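Local coordinates for cDNA FLJ56608, highly similar to Homo sapiens chloride channel, calcium activated, family member 1 (CLCA1), mRNA (PDB 6PYO), which is thought to take part in calcium-activated chloride conductance and in control of mucus secretion by goblet cells, and is present here as its von Willebrand factor type A domain, at residues G5-V9 with V40-W45; I133-V137 with E149-M153; V57-L61 with V97-Y102; R24-L28 with A138-S142; P103-S107 with S130-I134. All blocks are in the same frame, centred on the assembly; numbering follows the deposited sequence.

Contact 1 of 5, residues G5-V9 with V40-W45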
# COMPACT_ATOMS: atom_id res chain seq x y z
N GLY A 5 1.68 -20.92 1.39
CA GLY A 5 0.48 -20.43 2.00
C GLY A 5 0.63 -19.29 2.98
O GLY A 5 -0.25 -19.10 3.84
N GLN A 6 1.72 -18.53 2.87
CA GLN A 6 1.94 -17.31 3.63
C GLN A 6 1.52 -16.09 2.82
O GLN A 6 1.82 -15.98 1.62
CB GLN A 6 3.41 -17.17 4.06
CG GLN A 6 3.89 -18.40 4.82
CD GLN A 6 5.40 -18.60 4.69
OE1 GLN A 6 5.98 -18.37 3.62
NE2 GLN A 6 6.04 -19.05 5.77
N ARG A 7 0.75 -15.24 3.47
CA ARG A 7 0.29 -14.01 2.88
C ARG A 7 1.48 -13.14 2.52
O ARG A 7 2.44 -13.05 3.27
CB ARG A 7 -0.59 -13.27 3.89
CG ARG A 7 -1.19 -11.95 3.38
CD ARG A 7 -2.07 -11.34 4.46
NE ARG A 7 -3.14 -10.54 3.91
CZ ARG A 7 -4.00 -9.87 4.65
NH1 ARG A 7 -3.87 -9.89 5.97
NH2 ARG A 7 -4.96 -9.15 4.11
N ILE A 8 1.39 -12.45 1.38
CA ILE A 8 2.34 -11.43 0.97
C ILE A 8 1.57 -10.12 0.88
O ILE A 8 0.58 -10.04 0.16
CB ILE A 8 2.99 -11.73 -0.40
CG1 ILE A 8 3.76 -13.05 -0.34
CG2 ILE A 8 3.82 -10.49 -0.80
CD1 ILE A 8 4.06 -13.60 -1.71
N VAL A 9 2.04 -9.09 1.56
CA VAL A 9 1.33 -7.82 1.63
C VAL A 9 2.35 -6.72 1.57
O VAL A 9 3.39 -6.80 2.23
CB VAL A 9 0.50 -7.67 2.93
CG1 VAL A 9 -0.48 -6.50 2.83
CG2 VAL A 9 -0.27 -8.89 3.21
N VAL A 40 -2.49 -7.96 10.68
CA VAL A 40 -1.76 -8.90 9.83
C VAL A 40 -1.36 -10.09 10.70
O VAL A 40 -1.04 -9.92 11.88
CB VAL A 40 -0.58 -8.19 9.12
CG1 VAL A 40 0.55 -7.89 10.07
CG2 VAL A 40 -0.09 -9.03 7.93
N GLU A 41 -1.46 -11.29 10.14
CA GLU A 41 -1.32 -12.54 10.88
C GLU A 41 0.13 -13.02 10.92
O GLU A 41 0.93 -12.77 10.00
CB GLU A 41 -2.21 -13.65 10.27
CG GLU A 41 -1.88 -14.07 8.77
CD GLU A 41 -2.68 -13.30 7.66
OE1 GLU A 41 -2.72 -12.03 7.65
OE2 GLU A 41 -3.29 -13.99 6.79
N LEU A 42 0.44 -13.76 11.98
CA LEU A 42 1.71 -14.44 12.14
C LEU A 42 2.12 -15.14 10.85
O LEU A 42 1.31 -15.85 10.23
CB LEU A 42 1.57 -15.47 13.28
CG LEU A 42 2.68 -16.40 13.72
CD1 LEU A 42 3.72 -15.55 14.47
CD2 LEU A 42 2.15 -17.51 14.61
N GLY A 43 3.36 -14.97 10.45
CA GLY A 43 3.89 -15.70 9.33
C GLY A 43 3.73 -15.02 8.00
O GLY A 43 4.32 -15.47 7.01
N SER A 44 2.99 -13.93 7.95
CA SER A 44 2.89 -13.13 6.74
C SER A 44 4.20 -12.41 6.42
O SER A 44 4.91 -11.94 7.32
CB SER A 44 1.81 -12.08 6.91
OG SER A 44 0.59 -12.69 7.17
N TRP A 45 4.47 -12.27 5.10
CA TRP A 45 5.52 -11.43 4.57
C TRP A 45 4.93 -10.06 4.30
O TRP A 45 3.88 -9.95 3.66
CB TRP A 45 6.11 -12.05 3.29
CG TRP A 45 6.84 -13.33 3.61
CD1 TRP A 45 6.33 -14.61 3.61
CD2 TRP A 45 8.20 -13.43 4.02
NE1 TRP A 45 7.32 -15.50 3.97
CE2 TRP A 45 8.48 -14.80 4.24
CE3 TRP A 45 9.23 -12.50 4.21
CZ2 TRP A 45 9.74 -15.25 4.64
CZ3 TRP A 45 10.46 -12.95 4.61
CH2 TRP A 45 10.71 -14.31 4.83
O HOH W 1 0.27 -15.43 6.43

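Contact 2 of 5, residues I133-V137 with E149-M153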
# COMPACT_ATOMS: atom_id res chain seq x y z
N ILE A 133 -3.66 -8.29 -5.65
CA ILE A 133 -4.95 -7.87 -5.13
C ILE A 133 -4.72 -6.50 -4.53
O ILE A 133 -3.94 -6.39 -3.58
CB ILE A 133 -5.45 -8.84 -4.06
CG1 ILE A 133 -5.63 -10.25 -4.61
CG2 ILE A 133 -6.75 -8.41 -3.39
CD1 ILE A 133 -5.31 -11.36 -3.53
N ILE A 134 -5.36 -5.46 -5.05
CA ILE A 134 -5.17 -4.12 -4.51
C ILE A 134 -6.37 -3.74 -3.64
O ILE A 134 -7.48 -3.53 -4.14
CB ILE A 134 -4.94 -3.10 -5.63
CG1 ILE A 134 -3.73 -3.48 -6.49
CG2 ILE A 134 -4.66 -1.75 -5.03
CD1 ILE A 134 -3.76 -2.92 -7.88
N HIS A 135 -6.15 -3.66 -2.33
CA HIS A 135 -7.09 -3.05 -1.39
C HIS A 135 -6.80 -1.55 -1.36
O HIS A 135 -5.63 -1.14 -1.29
CB HIS A 135 -6.90 -3.64 0.00
CG HIS A 135 -6.88 -5.14 0.03
ND1 HIS A 135 -7.99 -5.90 -0.27
CD2 HIS A 135 -5.90 -6.01 0.37
CE1 HIS A 135 -7.69 -7.18 -0.14
NE2 HIS A 135 -6.42 -7.28 0.21
N THR A 136 -7.85 -0.74 -1.42
CA THR A 136 -7.72 0.71 -1.39
C THR A 136 -8.49 1.25 -0.19
O THR A 136 -9.61 0.80 0.09
CB THR A 136 -8.22 1.34 -2.70
OG1 THR A 136 -9.60 1.01 -2.93
CG2 THR A 136 -7.40 0.85 -3.88
N VAL A 137 -7.86 2.15 0.54
CA VAL A 137 -8.49 2.94 1.58
C VAL A 137 -8.38 4.40 1.13
O VAL A 137 -7.27 4.96 1.03
CB VAL A 137 -7.86 2.73 2.96
CG1 VAL A 137 -8.74 3.36 4.04
CG2 VAL A 137 -7.69 1.24 3.26
N GLU A 149 -11.37 1.66 -9.30
CA GLU A 149 -11.15 0.68 -10.36
C GLU A 149 -9.93 -0.19 -10.10
O GLU A 149 -9.89 -1.35 -10.52
CB GLU A 149 -11.05 1.36 -11.73
CG GLU A 149 -12.40 1.95 -12.23
CD GLU A 149 -13.54 0.93 -12.30
OE1 GLU A 149 -13.35 -0.14 -12.91
OE2 GLU A 149 -14.63 1.21 -11.73
N LEU A 150 -8.91 0.35 -9.43
CA LEU A 150 -7.79 -0.50 -9.02
C LEU A 150 -8.29 -1.68 -8.20
O LEU A 150 -7.88 -2.83 -8.43
CB LEU A 150 -6.78 0.29 -8.19
CG LEU A 150 -5.83 1.21 -8.93
CD1 LEU A 150 -4.96 1.99 -7.93
CD2 LEU A 150 -4.94 0.45 -9.90
N SER A 151 -9.15 -1.41 -7.21
CA SER A 151 -9.72 -2.50 -6.43
C SER A 151 -10.60 -3.43 -7.28
O SER A 151 -10.45 -4.66 -7.26
CB SER A 151 -10.54 -1.94 -5.27
OG SER A 151 -9.71 -1.37 -4.30
N LYS A 152 -11.56 -2.86 -8.01
CA LYS A 152 -12.52 -3.68 -8.74
C LYS A 152 -11.83 -4.64 -9.70
O LYS A 152 -12.25 -5.80 -9.83
CB LYS A 152 -13.51 -2.79 -9.49
CG LYS A 152 -14.57 -2.21 -8.59
CD LYS A 152 -15.68 -1.52 -9.37
CE LYS A 152 -17.02 -1.70 -8.64
NZ LYS A 152 -16.92 -1.41 -7.18
N MET A 153 -10.77 -4.21 -10.35
CA MET A 153 -10.17 -5.05 -11.38
C MET A 153 -9.20 -6.09 -10.82
O MET A 153 -8.64 -6.87 -11.60
CB MET A 153 -9.42 -4.21 -12.39
CG MET A 153 -8.18 -3.55 -11.80
SD MET A 153 -7.59 -2.07 -12.67
CE MET A 153 -6.59 -2.81 -13.92

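Contact 3 of 5, residues V57-L61 with V97-Y102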
# COMPACT_ATOMS: atom_id res chain seq x y z
N VAL A 57 11.12 2.82 -0.60
CA VAL A 57 10.97 1.55 0.12
C VAL A 57 11.29 1.79 1.59
O VAL A 57 12.45 2.03 1.94
CB VAL A 57 11.87 0.45 -0.46
CG1 VAL A 57 11.62 -0.89 0.28
CG2 VAL A 57 11.57 0.29 -1.97
N GLN A 58 10.27 1.77 2.46
CA GLN A 58 10.55 1.82 3.88
C GLN A 58 10.97 0.44 4.40
O GLN A 58 11.74 0.35 5.36
CB GLN A 58 9.34 2.31 4.68
CG GLN A 58 8.87 3.64 4.31
CD GLN A 58 9.98 4.71 4.45
OE1 GLN A 58 10.75 4.67 5.39
NE2 GLN A 58 10.06 5.61 3.50
N SER A 59 10.47 -0.63 3.81
CA SER A 59 10.87 -1.97 4.25
C SER A 59 10.66 -2.97 3.13
O SER A 59 9.57 -3.03 2.52
CB SER A 59 10.11 -2.42 5.50
OG SER A 59 10.47 -3.75 5.86
N GLU A 60 11.71 -3.72 2.83
CA GLU A 60 11.60 -4.93 2.05
C GLU A 60 10.65 -5.90 2.77
O GLU A 60 10.25 -5.70 3.92
CB GLU A 60 12.97 -5.57 1.87
CG GLU A 60 14.02 -4.63 1.29
CD GLU A 60 13.95 -4.54 -0.23
OE1 GLU A 60 14.97 -4.14 -0.84
OE2 GLU A 60 12.88 -4.84 -0.81
N LEU A 61 10.31 -6.97 2.08
CA LEU A 61 9.47 -7.98 2.71
C LEU A 61 10.16 -8.48 3.97
O LEU A 61 11.30 -8.94 3.92
CB LEU A 61 9.22 -9.12 1.75
CG LEU A 61 8.28 -8.86 0.58
CD1 LEU A 61 8.10 -10.21 -0.13
CD2 LEU A 61 6.96 -8.26 1.04
N VAL A 97 9.28 -4.80 -4.80
CA VAL A 97 9.60 -5.26 -3.46
C VAL A 97 9.18 -6.72 -3.33
O VAL A 97 9.94 -7.56 -2.82
CB VAL A 97 8.91 -4.37 -2.40
CG1 VAL A 97 8.82 -5.10 -1.05
CG2 VAL A 97 9.65 -3.01 -2.29
N ILE A 98 8.00 -7.05 -3.86
CA ILE A 98 7.49 -8.41 -3.72
C ILE A 98 8.33 -9.36 -4.53
O ILE A 98 8.77 -10.41 -4.04
CB ILE A 98 6.02 -8.48 -4.12
CG1 ILE A 98 5.17 -7.70 -3.10
CG2 ILE A 98 5.59 -9.94 -4.14
CD1 ILE A 98 3.81 -7.31 -3.63
N ARG A 99 8.59 -8.99 -5.78
CA ARG A 99 9.31 -9.83 -6.72
C ARG A 99 10.75 -10.02 -6.35
O ARG A 99 11.43 -10.80 -7.04
CB ARG A 99 9.26 -9.25 -8.13
CG ARG A 99 7.90 -9.39 -8.74
CD ARG A 99 7.73 -8.57 -10.01
NE ARG A 99 6.38 -8.81 -10.54
CZ ARG A 99 5.69 -7.92 -11.22
NH1 ARG A 99 6.20 -6.70 -11.45
NH2 ARG A 99 4.47 -8.23 -11.66
N LYS A 100 11.27 -9.32 -5.32
CA LYS A 100 12.60 -9.73 -4.87
C LYS A 100 12.59 -11.15 -4.30
O LYS A 100 13.65 -11.76 -4.17
CB LYS A 100 13.16 -8.77 -3.81
CG LYS A 100 13.41 -7.35 -4.37
CD LYS A 100 14.67 -6.74 -3.79
CE LYS A 100 14.62 -5.21 -3.79
NZ LYS A 100 14.66 -4.61 -5.15
N LYS A 101 11.40 -11.68 -3.95
CA LYS A 101 11.30 -12.99 -3.30
C LYS A 101 10.25 -13.87 -3.95
O LYS A 101 10.43 -15.10 -4.01
CB LYS A 101 10.96 -12.85 -1.79
CG LYS A 101 12.10 -12.36 -0.90
CD LYS A 101 12.76 -13.54 -0.17
CE LYS A 101 12.12 -13.82 1.20
NZ LYS A 101 12.37 -15.20 1.74
N TYR A 102 9.16 -13.29 -4.43
CA TYR A 102 7.95 -14.02 -4.73
C TYR A 102 7.25 -13.44 -5.95
O TYR A 102 7.41 -12.25 -6.26
CB TYR A 102 6.98 -13.99 -3.53
CG TYR A 102 7.56 -14.62 -2.28
CD1 TYR A 102 7.85 -15.98 -2.22
CD2 TYR A 102 7.80 -13.86 -1.13
CE1 TYR A 102 8.38 -16.57 -1.07
CE2 TYR A 102 8.33 -14.43 0.01
CZ TYR A 102 8.63 -15.78 0.04
OH TYR A 102 9.16 -16.33 1.20
O HOH W 2 11.50 -7.42 -0.61

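Contact 4 of 5, residues R24-L28 with A138-S142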
# COMPACT_ATOMS: atom_id res chain seq x y z
N ARG A 24 -5.70 13.64 7.20
CA ARG A 24 -5.53 12.50 6.31
C ARG A 24 -4.32 11.68 6.71
O ARG A 24 -4.39 10.44 6.73
CB ARG A 24 -5.39 12.96 4.87
CG ARG A 24 -6.59 13.68 4.37
CD ARG A 24 -6.35 14.24 3.01
NE ARG A 24 -7.51 15.00 2.57
CZ ARG A 24 -7.71 15.43 1.33
NH1 ARG A 24 -6.82 15.18 0.36
NH2 ARG A 24 -8.81 16.08 1.05
N LEU A 25 -3.21 12.34 7.01
CA LEU A 25 -2.00 11.59 7.32
C LEU A 25 -2.13 10.88 8.66
O LEU A 25 -1.67 9.75 8.81
CB LEU A 25 -0.80 12.53 7.31
CG LEU A 25 0.54 11.82 7.34
CD1 LEU A 25 0.79 11.04 6.09
CD2 LEU A 25 1.65 12.84 7.56
N ASN A 26 -2.79 11.51 9.64
CA ASN A 26 -3.08 10.83 10.90
C ASN A 26 -3.97 9.61 10.69
O ASN A 26 -3.74 8.56 11.29
CB ASN A 26 -3.75 11.79 11.89
CG ASN A 26 -2.76 12.65 12.66
OD1 ASN A 26 -1.62 12.25 12.92
ND2 ASN A 26 -3.19 13.86 13.02
N ARG A 27 -4.98 9.72 9.82
CA ARG A 27 -5.82 8.57 9.54
C ARG A 27 -5.04 7.48 8.82
O ARG A 27 -5.23 6.28 9.11
CB ARG A 27 -7.03 9.00 8.72
CG ARG A 27 -8.14 9.58 9.58
CD ARG A 27 -9.30 10.13 8.74
NE ARG A 27 -9.14 11.56 8.49
CZ ARG A 27 -9.24 12.13 7.30
NH1 ARG A 27 -9.53 11.40 6.23
NH2 ARG A 27 -9.07 13.45 7.16
N LEU A 28 -4.15 7.85 7.91
CA LEU A 28 -3.29 6.86 7.29
C LEU A 28 -2.47 6.14 8.35
O LEU A 28 -2.40 4.91 8.37
CB LEU A 28 -2.38 7.49 6.24
CG LEU A 28 -1.38 6.54 5.56
CD1 LEU A 28 -1.12 6.99 4.13
CD2 LEU A 28 -0.07 6.49 6.34
N ALA A 138 -9.53 4.98 0.81
CA ALA A 138 -9.62 6.37 0.39
C ALA A 138 -9.65 7.25 1.63
O ALA A 138 -10.53 7.09 2.48
CB ALA A 138 -10.86 6.59 -0.47
N LEU A 139 -8.68 8.15 1.78
CA LEU A 139 -8.57 8.95 2.99
C LEU A 139 -9.08 10.38 2.79
O LEU A 139 -9.14 11.16 3.74
CB LEU A 139 -7.11 8.95 3.47
CG LEU A 139 -6.69 7.53 3.87
CD1 LEU A 139 -5.21 7.38 3.99
CD2 LEU A 139 -7.39 7.12 5.19
N GLY A 140 -9.46 10.72 1.57
CA GLY A 140 -10.10 11.98 1.31
C GLY A 140 -11.37 11.73 0.54
O GLY A 140 -11.66 10.59 0.14
N PRO A 141 -12.15 12.79 0.30
CA PRO A 141 -13.42 12.65 -0.44
C PRO A 141 -13.30 12.92 -1.93
O PRO A 141 -14.28 12.70 -2.66
CB PRO A 141 -14.30 13.72 0.23
CG PRO A 141 -13.31 14.84 0.51
CD PRO A 141 -11.96 14.16 0.82
N SER A 142 -12.15 13.39 -2.41
CA SER A 142 -11.97 13.72 -3.81
C SER A 142 -11.17 12.66 -4.54
O SER A 142 -10.44 12.97 -5.49
CB SER A 142 -11.29 15.08 -3.95
OG SER A 142 -11.83 16.00 -3.01

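Contact 5 of 5, residues P103-S107 with S130-I134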
# COMPACT_ATOMS: atom_id res chain seq x y z
N PRO A 103 6.44 -14.24 -6.63
CA PRO A 103 5.49 -13.67 -7.61
C PRO A 103 4.47 -12.76 -6.94
O PRO A 103 4.17 -12.86 -5.75
CB PRO A 103 4.81 -14.90 -8.23
CG PRO A 103 5.39 -16.12 -7.52
CD PRO A 103 6.17 -15.66 -6.34
N THR A 104 3.90 -11.87 -7.76
CA THR A 104 2.87 -10.95 -7.29
C THR A 104 1.47 -11.54 -7.41
O THR A 104 0.56 -11.09 -6.71
CB THR A 104 2.94 -9.64 -8.07
OG1 THR A 104 3.11 -9.91 -9.47
CG2 THR A 104 4.10 -8.80 -7.59
N ASP A 105 1.28 -12.57 -8.23
CA ASP A 105 -0.05 -13.18 -8.37
C ASP A 105 -0.53 -13.75 -7.03
O ASP A 105 0.08 -14.66 -6.46
CB ASP A 105 -0.02 -14.29 -9.43
CG ASP A 105 -1.40 -14.53 -10.11
OD1 ASP A 105 -2.48 -14.33 -9.47
OD2 ASP A 105 -1.40 -14.94 -11.29
N GLY A 106 -1.63 -13.21 -6.52
CA GLY A 106 -2.12 -13.56 -5.21
C GLY A 106 -1.49 -12.82 -4.05
O GLY A 106 -1.89 -13.05 -2.91
N SER A 107 -0.50 -11.96 -4.30
CA SER A 107 -0.04 -11.01 -3.29
C SER A 107 -1.03 -9.86 -3.16
O SER A 107 -1.88 -9.63 -4.02
CB SER A 107 1.36 -10.50 -3.63
OG SER A 107 1.32 -9.57 -4.71
N SER A 130 0.04 -8.15 -12.97
CA SER A 130 0.72 -8.58 -11.75
C SER A 130 -0.03 -9.72 -11.07
O SER A 130 0.60 -10.59 -10.47
CB SER A 130 0.89 -7.42 -10.78
OG SER A 130 -0.31 -7.07 -10.11
N GLY A 131 -1.36 -9.74 -11.18
CA GLY A 131 -2.19 -10.66 -10.44
C GLY A 131 -2.33 -10.31 -8.98
O GLY A 131 -2.95 -11.07 -8.23
N ALA A 132 -1.73 -9.19 -8.55
CA ALA A 132 -1.87 -8.71 -7.19
C ALA A 132 -3.31 -8.30 -6.93
O ALA A 132 -4.09 -8.03 -7.84
CB ALA A 132 -0.92 -7.52 -6.93
N ILE A 133 -3.66 -8.29 -5.65
CA ILE A 133 -4.95 -7.87 -5.13
C ILE A 133 -4.72 -6.50 -4.53
O ILE A 133 -3.94 -6.39 -3.58
CB ILE A 133 -5.45 -8.84 -4.06
CG1 ILE A 133 -5.63 -10.25 -4.61
CG2 ILE A 133 -6.75 -8.41 -3.39
CD1 ILE A 133 -5.31 -11.36 -3.53
N ILE A 134 -5.36 -5.46 -5.05
CA ILE A 134 -5.17 -4.12 -4.51
C ILE A 134 -6.37 -3.74 -3.64
O ILE A 134 -7.48 -3.53 -4.14
CB ILE A 134 -4.94 -3.10 -5.63
CG1 ILE A 134 -3.73 -3.48 -6.49
CG2 ILE A 134 -4.66 -1.75 -5.03
CD1 ILE A 134 -3.76 -2.92 -7.88
O HOH W 3 -4.49 -13.00 -9.08

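Contact 1 of 5, residues G5-V9 with V40-W45
The W45 indole meets Q6 at its edge. OE1 of Q6 lies in the ring plane and accepts from W45 NE1 at 3.2 Å. This donor stands 71° out of the amide carbonyl plane. Q6 OE1 has a second partner in T2. Elsewhere the indole makes a cation-pi contact with K101 and meets the Y102 ring with the planes about 55° apart. The R7 guanidinium takes E41 at its edge. NH1 gives a salt bridge of 3.0 Å to E41 OE1, on the syn lone pair. The extended R7 chain, with CG anti to the backbone N (chi1 -178°), carries the group past S44 to this carboxylate, and its NE pairs with E108.

The backbones join as parallel strands 8-14 and 45-51 begin: W45 N bonds to R7 O at 2.8 Å, and V9 N to W45 O at 2.9 Å. A type II turn from E41 to S44 leads in, and S44 OG and N both donate to E41 O. A water accepts from R7 N and donates to S44 OG. R7 thus sits between two acids, E41 and E108, which probably balance its charge and limit its rotation at the start of these two central VWA strands.

Contact 2 of 5, residues I133-V137 with E149-M153
I134 and T136 of strand 133-138 face L150 and S151 of helix 145-152 in a buried strand-to-helix packing contact, on one side of the central sheet. The closest backbone approach is I134 to S151, with CA atoms 5.2 Å apart. The polar part centres on the S151 hydroxyl. Its OG lies 2.7 Å from T136 OG1 in a hydrogen bond whose donor is not fixed by the geometry. I134 O lies 3.1 Å from S151 OG and is a second possible acceptor for the serine proton. T136 holds OG1 between its backbone N and carbonyl carbon (chi1 59°), which turns the hydroxyl to the helix. I134 O also receives a CA-H...O contact from S151 CA at 3.4 Å. Two short side chains and a strand carbonyl therefore meet within the packing, so the buried hydroxyls have partners.

The apolar part lies beside it. I134 CD1 touches L150 CD2 at 4.1 Å, the two side chains crossing at a slant. The methyl CG2 of T136 comes to 4.4 Å from L150 CB. L150 reaches on to I87 and L91 of helix 87-99, and I134 packs on V127 of helix 124-130. Next to the contact, T154 OG1 hydrogen-bonds to I134 N and L150 O, tying the end of the helix region to the strand. H135 points away to the other side, where NE2 bonds to E108.

The arrangement is that of a beta-alpha-beta unit, strand 133-138, helix 145-152 and strand 158-159, as in the Rossmann-like VWA fold.

Contact 3 of 5, residues V57-L61 with V97-Y102
One water is gripped by E60, L61 and V97. It donates to E60 OE2 at 2.9 Å and to V97 O at 2.7 Å, and accepts from L61 N at 3.0 Å. It bridges the strand to the last turn of helix 87-99. E60 reaches the water by a bend at chi2 (-83°), which swings the carboxylate round to the helix. The same carboxylate crosses the K100 chain at about a right angle. OE1 lies 3.2 Å from K100 CE, while NZ is too far away for a salt bridge. With an alanine in place of E60 the water would lose its carboxylate acceptor and is likely to be held less firmly, and the K100 chain would have no acid beside it from this strand.

In the VWA fold, strand 55-63 is the antiparallel edge strand of the sheet. A classic beta bulge at Q58 and S59, both facing M48, bends it here. Past the bulge, S59 OG donates to E60 O, in the carbonyl plane and on a lone pair.

The apolar contacts flank the water. V97 CG2 slides past V57 CG2 at 3.8 Å, the two side chains running in opposite directions. V97 CG1 meets L61 CG at 4.1 Å. L61 CD1 then reaches the Y102 ring at its edge, 3.8 Å from CD2 and in the ring plane. K101 CB sits over one face of that ring, toward its rim.

Contact 4 of 5, residues R24-L28 with A138-S142
R24 and L139 bring the backbones closest, with CA atoms 5.7 Å apart. R24-L28 is the first part of helix 24-39, and A138-S142 runs from the last residue of strand 133-138 into the loop that follows. This is the C-terminal end of the parallel strands, where a VWA domain carries its metal-ion-dependent adhesion site; S16, S18 and T85 bind calcium in this chain.

L139 packs between them. Its CD1 meets L28 CB at 3.6 Å, the side chains crossing at about a right angle, and CD2 touches R27 CB at 4.0 Å. L139 also leans on L112 of strand 108-113. R27 NH1 approaches L139 O at the guanidinium edge, too short and bent to be more than a weak, doubtful bond. R24 CA sits over one face of the R27 group.

R24 runs extended past the loop. NH1 makes salt bridges with E116 and D114, and the side chain is about 7 Å from a calcium ion, probably the one at that site. A serine at R24 would probably leave E116 and D114 without this positive mate and uncover the loop backbone at G140. G140 CA lies 4.1 Å above one face of the R24 guanidinium, toward its rim, and P141 CD comes to 3.7 Å from R24 NH2.

Contact 5 of 5, residues P103-S107 with S130-I134
T104 sets CB and OG1 against the S130 carbonyl oxygen, beside S130 CB. OG1 donates to S130 O at 2.8 Å, tilted 22° from the carbonyl plane. This hydroxyl sits between the backbone N and the carbonyl carbon (chi1 44°), the rotation that turns it to the helix end. R99 adds a weak bond to the same OG1.

T104 also starts a type II turn that ends at S107. Its O accepts from S107 N and from S107 OG, the latter at 2.6 Å and on a lone pair in the carbonyl plane. The turn is docked by its backbone. G106 N donates almost straight to G131 O at 3.0 Å, from above the carbonyl plane. I133 N bonds to S107 O at 2.8 Å. G131 follows the helix with positive phi, and its CA faces D105, where a CB would clash with the carboxylate carbon.

Within the other segment, S130 OG accepts from A132 N at 3.0 Å, an ST turn, and also bonds to V127 O. A132 CB touches S107 OG at 3.8 Å. I133 CD1 reaches the G106 carbonyl, 3.9 Å from its O.

These two tight turns bring the chain into neighbouring parallel strands 108-113 and 133-138, at the strand starts of the alpha/beta VWA sheet.

How the contacts relate
Contact 2 is the most buried of the five; the others are partly exposed. Contacts 1, 3 and 5 cluster at one end of the domain and touch each other through I8, W45, I98, Y102 and S107. Contact 4 lies across the chain centre, about 25 Å between centres from contacts 1 and 3. Contacts 2 and 5 share I133 and I134 of strand 133-138. Contact 5 holds the strand start by backbone bonds, while contact 2 packs its face on a helix through hydroxyls and methyls. Contact 1 also pairs backbones but adds a salt bridge at the surface. Contact 3 relies on apolar packing and a water. Contact 4 combines apolar packing with arginines, of which R24 has its firm partners outside.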